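PDB 5D2E: MlnE from Bacillus amyloliquefaciens subsp. plantarum, which carries at its N terminus this NADP+-binding B-type ketoreductase, which probably reduces beta-keto intermediates on the macrolactin polyketide assembly line. Local coordinates for residues A[146-151]-A[185-190]; A[132-137]-A[176-181]. All blocks are in the same frame, centred on the assembly; numbering follows the deposited sequence.

Interaction 1 of 2, residues A[146-151]-A[185-190]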
ATOM      1  N   LYS A 146       8.321 -13.926   5.098  1.00 30.27           N
ATOM      2  CA  LYS A 146       7.888 -15.000   4.173  1.00 31.43           C
ATOM      3  C   LYS A 146       6.848 -14.508   3.207  1.00 28.01           C
ATOM      4  O   LYS A 146       6.934 -14.842   1.999  1.00 25.58           O
ATOM      5  CB  LYS A 146       7.360 -16.212   4.911  1.00 33.85           C
ATOM      6  CG  LYS A 146       8.464 -16.827   5.741  1.00 41.53           C
ATOM      7  CD  LYS A 146       8.120 -18.176   6.370  1.00 51.35           C
ATOM      8  CE  LYS A 146       9.425 -18.743   6.976  1.00 58.55           C
ATOM      9  NZ  LYS A 146       9.237 -19.550   8.214  1.00 59.00           N
ATOM     10  N   GLN A 147       5.886 -13.700   3.704  1.00 25.88           N
ATOM     11  CA  GLN A 147       4.838 -13.192   2.799  1.00 24.70           C
ATOM     12  C   GLN A 147       5.456 -12.273   1.713  1.00 23.31           C
ATOM     13  O   GLN A 147       5.123 -12.366   0.542  1.00 24.35           O
ATOM     14  CB  GLN A 147       3.730 -12.492   3.531  1.00 24.70           C
ATOM     15  CG  GLN A 147       2.857 -13.425   4.423  1.00 25.27           C
ATOM     16  CD  GLN A 147       1.518 -12.805   4.693  1.00 24.96           C
ATOM     17  OE1 GLN A 147       1.420 -11.568   4.868  1.00 25.99           O
ATOM     18  NE2 GLN A 147       0.484 -13.596   4.608  1.00 25.16           N
ATOM     19  N   LEU A 148       6.409 -11.436   2.119  1.00 25.91           N
ATOM     20  CA  LEU A 148       7.053 -10.521   1.160  1.00 25.08           C
ATOM     21  C   LEU A 148       7.844 -11.325   0.141  1.00 26.41           C
ATOM     22  O   LEU A 148       7.794 -11.040  -1.085  1.00 26.52           O
ATOM     23  CB  LEU A 148       7.929  -9.534   1.893  1.00 26.54           C
ATOM     24  CG  LEU A 148       7.177  -8.474   2.715  1.00 26.07           C
ATOM     25  CD1 LEU A 148       8.128  -7.875   3.751  1.00 26.45           C
ATOM     26  CD2 LEU A 148       6.651  -7.398   1.776  1.00 26.43           C
ATOM     27  N   ASN A 149       8.518 -12.376   0.588  1.00 25.94           N
ATOM     28  CA  ASN A 149       9.212 -13.234  -0.417  1.00 28.87           C
ATOM     29  C   ASN A 149       8.309 -13.935  -1.416  1.00 29.92           C
ATOM     30  O   ASN A 149       8.677 -14.076  -2.575  1.00 30.11           O
ATOM     31  CB  ASN A 149      10.136 -14.221   0.267  1.00 28.54           C
ATOM     32  CG  ASN A 149      11.353 -13.539   0.776  1.00 31.79           C
ATOM     33  OD1 ASN A 149      11.703 -12.442   0.328  1.00 34.00           O
ATOM     34  ND2 ASN A 149      11.990 -14.136   1.749  1.00 34.01           N
ATOM     35  N   LYS A 150       7.118 -14.324  -0.972  1.00 26.14           N
ATOM     36  CA  LYS A 150       6.142 -14.950  -1.835  1.00 28.01           C
ATOM     37  C   LYS A 150       5.462 -13.995  -2.768  1.00 30.49           C
ATOM     38  O   LYS A 150       4.822 -14.435  -3.713  1.00 33.78           O
ATOM     39  CB  LYS A 150       5.104 -15.663  -0.982  1.00 30.59           C
ATOM     40  CG  LYS A 150       5.621 -16.960  -0.271  1.00 32.52           C
ATOM     41  CD  LYS A 150       4.540 -17.418   0.727  1.00 34.37           C
ATOM     42  CE  LYS A 150       4.502 -18.865   1.177  1.00 43.99           C
ATOM     43  NZ  LYS A 150       5.766 -19.243   1.825  1.00 51.33           N
ATOM     44  N   SER A 151       5.595 -12.687  -2.553  1.00 24.47           N
ATOM     45  CA  SER A 151       4.764 -11.755  -3.270  1.00 26.75           C
ATOM     46  C   SER A 151       5.661 -10.681  -3.906  1.00 25.75           C
ATOM     47  O   SER A 151       6.176 -10.871  -4.996  1.00 25.05           O
ATOM     48  CB  SER A 151       3.673 -11.151  -2.373  1.00 26.69           C
ATOM     49  OG  SER A 151       4.184 -10.554  -1.156  1.00 24.97           O
ATOM     50  N   GLN A 185      -5.196  -9.655   4.543  1.00 25.65           N
ATOM     51  CA  GLN A 185      -3.897  -9.859   3.881  1.00 23.59           C
ATOM     52  C   GLN A 185      -3.303  -8.500   3.407  1.00 24.65           C
ATOM     53  O   GLN A 185      -3.321  -8.184   2.205  1.00 25.68           O
ATOM     54  CB  GLN A 185      -4.070 -10.790   2.714  1.00 25.52           C
ATOM     55  CG  GLN A 185      -4.387 -12.237   3.085  1.00 26.07           C
ATOM     56  CD  GLN A 185      -3.199 -13.037   3.607  1.00 25.36           C
ATOM     57  OE1 GLN A 185      -2.282 -12.507   4.207  1.00 26.97           O
ATOM     58  NE2 GLN A 185      -3.271 -14.351   3.420  1.00 26.78           N
ATOM     59  N   PRO A 186      -2.812  -7.701   4.350  1.00 25.83           N
ATOM     60  CA  PRO A 186      -2.297  -6.357   4.018  1.00 26.65           C
ATOM     61  C   PRO A 186      -1.133  -6.375   3.085  1.00 25.05           C
ATOM     62  O   PRO A 186      -1.074  -5.545   2.211  1.00 28.95           O
ATOM     63  CB  PRO A 186      -1.899  -5.748   5.361  1.00 27.81           C
ATOM     64  CG  PRO A 186      -2.356  -6.676   6.409  1.00 29.49           C
ATOM     65  CD  PRO A 186      -2.812  -7.971   5.803  1.00 27.66           C
ATOM     66  N   ILE A 187      -0.263  -7.359   3.229  1.00 26.62           N
ATOM     67  CA  ILE A 187       0.888  -7.502   2.337  1.00 25.62           C
ATOM     68  C   ILE A 187       0.445  -7.975   0.956  1.00 26.63           C
ATOM     69  O   ILE A 187       0.674  -7.290  -0.085  1.00 25.34           O
ATOM     70  CB  ILE A 187       1.955  -8.399   2.951  1.00 23.43           C
ATOM     71  CG1 ILE A 187       2.578  -7.702   4.120  1.00 25.00           C
ATOM     72  CG2 ILE A 187       3.033  -8.781   1.963  1.00 26.08           C
ATOM     73  CD1 ILE A 187       3.597  -8.509   4.902  1.00 24.77           C
ATOM     74  N   TYR A 188      -0.317  -9.065   0.911  1.00 22.79           N
ATOM     75  CA  TYR A 188      -0.643  -9.571  -0.395  1.00 22.02           C
ATOM     76  C   TYR A 188      -1.553  -8.622  -1.175  1.00 25.46           C
ATOM     77  O   TYR A 188      -1.424  -8.492  -2.385  1.00 26.01           O
ATOM     78  CB  TYR A 188      -1.261 -10.955  -0.308  1.00 23.74           C
ATOM     79  CG  TYR A 188      -0.414 -12.029   0.258  1.00 22.38           C
ATOM     80  CD1 TYR A 188       0.931 -12.026   0.103  1.00 25.48           C
ATOM     81  CD2 TYR A 188      -0.982 -13.146   0.879  1.00 23.48           C
ATOM     82  CE1 TYR A 188       1.722 -13.056   0.590  1.00 24.89           C
ATOM     83  CE2 TYR A 188      -0.213 -14.176   1.346  1.00 25.19           C
ATOM     84  CZ  TYR A 188       1.142 -14.164   1.190  1.00 25.53           C
ATOM     85  OH  TYR A 188       1.953 -15.212   1.621  1.00 25.29           O
ATOM     86  N   ASN A 189      -2.458  -7.933  -0.474  1.00 26.97           N
ATOM     87  CA  ASN A 189      -3.384  -6.980  -1.104  1.00 29.61           C
ATOM     88  C   ASN A 189      -2.609  -5.742  -1.703  1.00 27.84           C
ATOM     89  O   ASN A 189      -2.938  -5.226  -2.760  1.00 28.93           O
ATOM     90  CB  ASN A 189      -4.382  -6.521  -0.013  1.00 33.46           C
ATOM     91  CG  ASN A 189      -5.266  -5.394  -0.475  1.00 41.35           C
ATOM     92  OD1 ASN A 189      -5.094  -4.256  -0.029  1.00 49.05           O
ATOM     93  ND2 ASN A 189      -6.149  -5.678  -1.373  1.00 32.83           N
ATOM     94  N   ALA A 190      -1.502  -5.399  -1.074  1.00 26.15           N
ATOM     95  CA  ALA A 190      -0.680  -4.233  -1.517  1.00 25.33           C
ATOM     96  C   ALA A 190       0.036  -4.454  -2.852  1.00 25.92           C
ATOM     97  O   ALA A 190       0.418  -3.502  -3.539  1.00 25.79           O
ATOM     98  CB  ALA A 190       0.281  -3.798  -0.433  1.00 23.25           C
TER
HETATM   99  O   HOH W   1      -0.680 -10.325   3.631  1.00 26.06           O

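Interaction 2 of 2, residues A[132-137]-A[176-181]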
ATOM      1  N   LEU A 132       1.843 -17.924  -5.538  1.00 25.68           N
ATOM      2  CA  LEU A 132       2.656 -18.310  -4.406  1.00 24.95           C
ATOM      3  C   LEU A 132       2.096 -17.732  -3.089  1.00 28.95           C
ATOM      4  O   LEU A 132       2.479 -18.178  -2.009  1.00 31.45           O
ATOM      5  CB  LEU A 132       4.030 -17.713  -4.523  1.00 27.13           C
ATOM      6  CG  LEU A 132       4.821 -18.072  -5.769  1.00 31.25           C
ATOM      7  CD1 LEU A 132       6.199 -17.475  -5.670  1.00 30.37           C
ATOM      8  CD2 LEU A 132       4.870 -19.602  -5.995  1.00 30.80           C
ATOM      9  N   ALA A 133       1.252 -16.708  -3.203  1.00 29.67           N
ATOM     10  CA  ALA A 133       0.819 -15.898  -2.019  1.00 30.21           C
ATOM     11  C   ALA A 133      -0.303 -16.544  -1.235  1.00 30.03           C
ATOM     12  O   ALA A 133      -1.517 -16.330  -1.530  1.00 32.26           O
ATOM     13  CB  ALA A 133       0.425 -14.496  -2.439  1.00 29.34           C
ATOM     14  N   ALA A 134       0.123 -17.374  -0.275  1.00 32.03           N
ATOM     15  CA  ALA A 134      -0.796 -17.977   0.653  1.00 34.74           C
ATOM     16  C   ALA A 134      -0.231 -18.013   2.045  1.00 34.31           C
ATOM     17  O   ALA A 134       0.900 -17.609   2.296  1.00 35.67           O
ATOM     18  CB  ALA A 134      -1.269 -19.378   0.143  1.00 36.06           C
ATOM     19  N   GLY A 135      -1.051 -18.440   2.998  1.00 32.94           N
ATOM     20  CA  GLY A 135      -0.619 -18.404   4.408  1.00 32.23           C
ATOM     21  C   GLY A 135      -1.203 -17.144   5.049  1.00 32.99           C
ATOM     22  O   GLY A 135      -1.371 -16.118   4.362  1.00 29.98           O
ATOM     23  N   LEU A 136      -1.530 -17.237   6.339  1.00 29.88           N
ATOM     24  CA  LEU A 136      -2.143 -16.154   7.094  1.00 30.71           C
ATOM     25  C   LEU A 136      -1.143 -15.044   7.366  1.00 29.39           C
ATOM     26  O   LEU A 136       0.021 -15.266   7.678  1.00 27.72           O
ATOM     27  CB  LEU A 136      -2.654 -16.649   8.465  1.00 32.59           C
ATOM     28  CG  LEU A 136      -3.728 -17.761   8.472  1.00 37.99           C
ATOM     29  CD1 LEU A 136      -4.176 -18.147   9.876  1.00 41.27           C
ATOM     30  CD2 LEU A 136      -4.926 -17.271   7.712  1.00 39.58           C
ATOM     31  N   PHE A 137      -1.630 -13.823   7.360  1.00 27.60           N
ATOM     32  CA  PHE A 137      -0.823 -12.718   7.831  1.00 26.57           C
ATOM     33  C   PHE A 137      -0.745 -12.789   9.335  1.00 28.61           C
ATOM     34  O   PHE A 137      -1.737 -13.056  10.007  1.00 28.94           O
ATOM     35  CB  PHE A 137      -1.460 -11.396   7.385  1.00 27.28           C
ATOM     36  CG  PHE A 137      -0.800 -10.183   7.994  1.00 27.89           C
ATOM     37  CD1 PHE A 137      -1.221  -9.705   9.240  1.00 25.14           C
ATOM     38  CD2 PHE A 137       0.283  -9.544   7.346  1.00 27.57           C
ATOM     39  CE1 PHE A 137      -0.578  -8.599   9.825  1.00 29.73           C
ATOM     40  CE2 PHE A 137       0.905  -8.476   7.929  1.00 30.33           C
ATOM     41  CZ  PHE A 137       0.499  -8.007   9.164  1.00 29.05           C
ATOM     42  N   LEU A 176      -2.283 -14.009  -8.022  1.00 24.28           N
ATOM     43  CA  LEU A 176      -3.296 -14.562  -7.142  1.00 25.92           C
ATOM     44  C   LEU A 176      -2.795 -14.713  -5.733  1.00 24.78           C
ATOM     45  O   LEU A 176      -1.664 -15.070  -5.509  1.00 24.16           O
ATOM     46  CB  LEU A 176      -3.736 -15.967  -7.598  1.00 25.81           C
ATOM     47  CG  LEU A 176      -4.007 -16.144  -9.084  1.00 29.23           C
ATOM     48  CD1 LEU A 176      -4.273 -17.584  -9.514  1.00 34.43           C
ATOM     49  CD2 LEU A 176      -5.163 -15.266  -9.440  1.00 32.08           C
ATOM     50  N   TYR A 177      -3.683 -14.434  -4.783  1.00 23.05           N
ATOM     51  CA  TYR A 177      -3.435 -14.705  -3.400  1.00 22.65           C
ATOM     52  C   TYR A 177      -4.723 -15.174  -2.720  1.00 24.42           C
ATOM     53  O   TYR A 177      -5.814 -14.820  -3.146  1.00 23.60           O
ATOM     54  CB  TYR A 177      -2.901 -13.513  -2.631  1.00 23.34           C
ATOM     55  CG  TYR A 177      -3.786 -12.328  -2.471  1.00 24.46           C
ATOM     56  CD1 TYR A 177      -3.891 -11.378  -3.488  1.00 24.69           C
ATOM     57  CD2 TYR A 177      -4.539 -12.134  -1.291  1.00 26.81           C
ATOM     58  CE1 TYR A 177      -4.680 -10.253  -3.337  1.00 29.98           C
ATOM     59  CE2 TYR A 177      -5.322 -11.002  -1.132  1.00 27.19           C
ATOM     60  CZ  TYR A 177      -5.400 -10.082  -2.168  1.00 28.11           C
ATOM     61  OH  TYR A 177      -6.187  -8.978  -2.045  1.00 29.85           O
ATOM     62  N   GLU A 178      -4.541 -15.914  -1.634  1.00 25.23           N
ATOM     63  CA  GLU A 178      -5.638 -16.454  -0.880  1.00 26.43           C
ATOM     64  C   GLU A 178      -5.924 -15.589   0.330  1.00 25.21           C
ATOM     65  O   GLU A 178      -5.029 -15.009   0.949  1.00 26.15           O
ATOM     66  CB  GLU A 178      -5.346 -17.834  -0.357  1.00 28.72           C
ATOM     67  CG  GLU A 178      -5.176 -18.888  -1.432  1.00 32.92           C
ATOM     68  CD  GLU A 178      -4.877 -20.249  -0.818  1.00 37.91           C
ATOM     69  OE1 GLU A 178      -4.620 -20.356   0.408  1.00 42.73           O
ATOM     70  OE2 GLU A 178      -4.972 -21.192  -1.557  1.00 37.93           O
ATOM     71  N   ASN A 179      -7.201 -15.547   0.655  1.00 25.53           N
ATOM     72  CA  ASN A 179      -7.685 -14.908   1.870  1.00 25.43           C
ATOM     73  C   ASN A 179      -8.921 -15.705   2.326  1.00 25.19           C
ATOM     74  O   ASN A 179      -9.326 -16.650   1.642  1.00 24.75           O
ATOM     75  CB  ASN A 179      -7.977 -13.409   1.653  1.00 25.26           C
ATOM     76  CG  ASN A 179      -8.122 -12.614   3.004  1.00 26.50           C
ATOM     77  OD1 ASN A 179      -7.683 -13.043   4.066  1.00 26.39           O
ATOM     78  ND2 ASN A 179      -8.694 -11.452   2.918  1.00 29.20           N
ATOM     79  N   ALA A 180      -9.465 -15.320   3.477  1.00 24.42           N
ATOM     80  CA  ALA A 180     -10.697 -15.957   3.993  1.00 26.32           C
ATOM     81  C   ALA A 180     -11.532 -14.926   4.756  1.00 25.96           C
ATOM     82  O   ALA A 180     -10.995 -13.946   5.334  1.00 26.03           O
ATOM     83  CB  ALA A 180     -10.338 -17.101   4.915  1.00 26.87           C
ATOM     84  N   GLU A 181     -12.822 -15.211   4.800  1.00 25.10           N
ATOM     85  CA  GLU A 181     -13.770 -14.448   5.598  1.00 27.59           C
ATOM     86  C   GLU A 181     -13.231 -14.324   7.004  1.00 28.65           C
ATOM     87  O   GLU A 181     -12.754 -15.264   7.538  1.00 26.56           O
ATOM     88  CB  GLU A 181     -15.135 -15.140   5.567  1.00 30.29           C
ATOM     89  CG  GLU A 181     -16.191 -14.425   6.372  1.00 30.18           C
ATOM     90  CD  GLU A 181     -17.550 -15.094   6.189  1.00 31.21           C
ATOM     91  OE1 GLU A 181     -17.634 -16.159   5.541  1.00 28.12           O
ATOM     92  OE2 GLU A 181     -18.547 -14.502   6.660  1.00 30.48           O
TER
HETATM   93  O   HOH W   2       1.122 -15.164  -5.698  1.00 23.74           O
HETATM   94  O   HOH W   3      -3.865 -18.976   2.781  1.00 35.29           O

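Interaction 1 of 2, residues A[146-151]-A[185-190]
Gln147 and Gln185 join two nearly parallel helices by a hydrogen bond between their side-chain amides. Gln147 NE2 donates to Gln185 OE1 at 3.0 Å, with a fairly straight N-H...O angle of 162°. A bridging water adds a second link, donating hydrogen bonds to Gln147 OE1 (2.7 Å) and Gln185 OE1 (2.8 Å). The same water accepts from Tyr188 N in the first turn of helix 186-201, where Gln185 is the N-cap. Both amide atoms of Gln147 are thus held, which fixes the flip of the buried group. Gln185 NE2 turns instead to the carbonyls of Gly135 and Glu178.

The axes of 146-151 and 186-190 approach to 9.6 Å; their helices belong to the Rossmann-like half that does not carry the cofactor, the structural subdomain of modular ketoreductases. Leu148 and Ile187 also touch helix 419-437 of the NADP+-binding half, so this pair lies at the junction of the two.

Tyr188 reaches across to Gln147. The amide CD lies 3.7 Å above one ring face, displaced toward the rim, with amide and ring planes 37° apart. Gln147 CG comes within 3.4 Å of Tyr188 OH, whose hydrogen-bond partner is Ala134 O. Near the ring plane, at its edge, sit Gln147 O and Ser151 OG. Ser151 OG lies between its own backbone N and carbonyl carbon (chi1 54°), a rotation that lets it bond back to Gln147 O at 2.7 Å, from above the carbonyl plane.

Between the aliphatic side chains, Leu148 CD2 meets Ile187 CG2 at 3.9 Å, the two crossing at about a right angle.

Interaction 2 of 2, residues A[132-137]-A[176-181]
Ala133 and Ala134 meet Tyr177 and Glu178 in a loose parallel backbone contact, where neighbouring strands 127-133 and 171-180 part at their C-terminal ends. The strands are the two arms of a beta-alpha-beta crossover through helix 141-164, part of the Rossmann-like structural subdomain. Strand 171-180 runs on to pair with strand 205-214 on its other side, whereas the chain after Ala133 turns off into a loop.

One direct backbone hydrogen bond spans the segments, from Glu178 N to Ala133 O at 3.1 Å. Its donor lies nearly in line with the carbonyl (C=O...N 168°). The same oxygen receives a CA-H...O contact from Tyr177 CA, also at 3.1 Å, so a single acceptor meets two successive residues. Ala133 is the centre of an inverse gamma turn, closed by a weak bond from Ala134 N to Leu132 O, which bends the strand end away from regular pairing. At the first residue of the turn a water bridges the gap, accepting from Leu132 N and donating to Leu176 O.

Side chains add little bulk here. Ala133 CB packs on Tyr177 CB at 3.5 Å, on the sheet face covered by Tyr188 of helix 186-201. The Tyr177 ring leads away from Ala133, its CG set between the backbone N and carbonyl carbon (chi1 65°). Glu178, extended beyond CG, brings its carboxylate to Ala134, OE1 lying 3.5 Å from Ala134 CB. That carboxylate oxygen also accepts a hydrogen bond from a second water (2.8 Å), which in turn accepts from Gly135 N at 2.9 Å.

From the N terminus the four segments come in the order 132-137, 146-151, 176-181, 185-190, and the two contacts alternate along the chain. Interaction 2 closes the loop that leaves strand 127-133, passes through helix 141-164 and returns along strand 171-180. Interaction 1 starts within that loop, on the crossover helix, and closes beyond it on helix 186-201, so the two closures cross and neither encloses the other. The centres of the two contacts are about 8 Å apart. The loop after strand 127-133 presents consecutive backbone carbonyls to the start of helix 186-201, coupling the C-terminal strand ends of interaction 2 to the helix pair of interaction 1.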